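PDB 5Y0E: TssK from Serratia sp. FS14, which probably serves as a trimeric baseplate component of the bacterial type VI secretion system. Local coordinates for residues 100-105 with 147-152. Sequence-based numbering, arbitrary orientation.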
# COMPACT_ATOMS: atom_id res chain seq x y z
N LEU A 100 13.92 -16.27 -20.97
CA LEU A 100 13.98 -15.38 -22.12
C LEU A 100 15.24 -14.55 -21.98
O LEU A 100 15.45 -13.93 -20.95
CB LEU A 100 12.75 -14.48 -22.16
CG LEU A 100 12.65 -13.50 -23.33
CD1 LEU A 100 12.82 -14.25 -24.62
CD2 LEU A 100 11.33 -12.78 -23.31
N ALA A 101 16.11 -14.62 -22.96
CA ALA A 101 17.38 -13.95 -22.84
C ALA A 101 17.77 -13.03 -23.97
O ALA A 101 17.25 -13.09 -25.04
CB ALA A 101 18.46 -14.97 -22.62
N LEU A 102 18.74 -12.18 -23.70
CA LEU A 102 19.23 -11.24 -24.65
C LEU A 102 20.66 -11.01 -24.34
O LEU A 102 21.02 -10.96 -23.20
CB LEU A 102 18.49 -9.92 -24.52
CG LEU A 102 18.93 -8.86 -25.49
CD1 LEU A 102 18.36 -9.17 -26.85
CD2 LEU A 102 18.53 -7.48 -25.03
N PRO A 103 21.48 -10.87 -25.35
CA PRO A 103 22.89 -10.65 -25.14
C PRO A 103 23.13 -9.27 -24.62
O PRO A 103 22.40 -8.37 -24.93
CB PRO A 103 23.46 -10.74 -26.53
CG PRO A 103 22.49 -11.54 -27.27
CD PRO A 103 21.18 -11.12 -26.76
N THR A 104 24.16 -9.12 -23.81
CA THR A 104 24.49 -7.82 -23.27
C THR A 104 25.25 -7.00 -24.31
O THR A 104 25.99 -7.54 -25.13
CB THR A 104 25.35 -7.99 -22.02
OG1 THR A 104 26.62 -8.50 -22.41
CG2 THR A 104 24.71 -8.97 -21.07
N TYR A 105 25.04 -5.69 -24.28
CA TYR A 105 25.78 -4.80 -25.16
C TYR A 105 27.24 -4.76 -24.76
O TYR A 105 27.56 -4.48 -23.60
CB TYR A 105 25.22 -3.39 -25.15
CG TYR A 105 25.97 -2.47 -26.08
CD1 TYR A 105 27.13 -1.84 -25.68
CD2 TYR A 105 25.55 -2.28 -27.38
CE1 TYR A 105 27.84 -1.04 -26.53
CE2 TYR A 105 26.25 -1.48 -28.24
CZ TYR A 105 27.39 -0.87 -27.80
OH TYR A 105 28.10 -0.06 -28.65
N GLY A 147 16.10 -2.70 -37.07
CA GLY A 147 16.74 -3.63 -36.16
C GLY A 147 15.69 -4.36 -35.34
O GLY A 147 14.71 -3.77 -34.90
N ARG A 148 15.93 -5.63 -35.13
CA ARG A 148 15.02 -6.46 -34.41
C ARG A 148 15.78 -7.15 -33.32
O ARG A 148 16.83 -7.69 -33.55
CB ARG A 148 14.44 -7.45 -35.37
CG ARG A 148 13.70 -8.60 -34.76
CD ARG A 148 13.73 -9.74 -35.75
NE ARG A 148 13.22 -10.97 -35.20
CZ ARG A 148 12.49 -11.82 -35.90
NH1 ARG A 148 12.07 -12.94 -35.35
NH2 ARG A 148 12.20 -11.55 -37.14
N LEU A 149 15.23 -7.09 -32.12
CA LEU A 149 15.84 -7.65 -30.93
C LEU A 149 16.01 -9.14 -30.98
O LEU A 149 15.06 -9.86 -31.15
CB LEU A 149 15.01 -7.33 -29.71
CG LEU A 149 15.33 -6.08 -28.94
CD1 LEU A 149 14.40 -6.03 -27.76
CD2 LEU A 149 16.75 -6.07 -28.48
N ARG A 150 17.22 -9.59 -30.76
CA ARG A 150 17.52 -10.99 -30.79
C ARG A 150 17.27 -11.70 -29.48
O ARG A 150 18.16 -12.16 -28.82
CB ARG A 150 18.95 -11.19 -31.25
CG ARG A 150 19.20 -10.47 -32.54
CD ARG A 150 20.18 -11.17 -33.43
NE ARG A 150 21.28 -11.69 -32.67
CZ ARG A 150 21.66 -12.95 -32.68
NH1 ARG A 150 21.03 -13.80 -33.42
NH2 ARG A 150 22.66 -13.34 -31.97
N LEU A 151 16.00 -11.80 -29.14
CA LEU A 151 15.55 -12.44 -27.96
C LEU A 151 15.62 -13.91 -28.21
O LEU A 151 15.47 -14.37 -29.31
CB LEU A 151 14.13 -12.03 -27.65
CG LEU A 151 13.93 -10.60 -27.25
CD1 LEU A 151 12.47 -10.37 -27.00
CD2 LEU A 151 14.73 -10.32 -26.01
N ARG A 152 15.83 -14.66 -27.16
CA ARG A 152 15.95 -16.06 -27.33
C ARG A 152 15.53 -16.88 -26.14
O ARG A 152 15.86 -16.55 -25.03
CB ARG A 152 17.41 -16.34 -27.62
CG ARG A 152 17.74 -17.80 -27.66
CD ARG A 152 19.20 -18.07 -27.53
NE ARG A 152 19.88 -17.67 -28.72
CZ ARG A 152 21.07 -18.11 -29.07
NH1 ARG A 152 21.67 -18.98 -28.28
NH2 ARG A 152 21.65 -17.69 -30.17
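In a mixed beta sheet, strand 142-155 is interrupted by an inverse gamma turn centred on Arg150, and just past it Arg152 forms an antiparallel hydrogen-bonded pair with Ala101 of strand 96-103. Ala101 N donates to Arg152 O over 2.8 Å, tilted 21° from the carbonyl plane, while Arg152 N returns a bond to Ala101 O at 3.0 Å, within that carbonyl's plane. The same Ala101 O also accepts a CA-H...O contact from Leu151 CA, 3.4 Å away. End to end, 149-152 runs at 121° to 100-103; Arg150 pairs by its backbone with Arg123, just before strand 124-131, and Leu102, on its other edge, with Thr164 of strand 163-174. Among the leucines, Phe75 of strand 74-78 packs on Leu100, Leu149 and Leu151. Leu102 places CG anti to its backbone N (chi1 -180°), and its side chain crosses that of Leu149 at about a right angle, with CD1 against Leu149 CD2 at 3.9 Å. The turn's own weak bond runs from Leu151 N to Leu149 O, and Arg150 NH1 makes a salt bridge with Glu116. Arg150 O lies against strand 96-103, 3.6 Å from Leu102 CD1 and 3.8 Å from Pro103 CD.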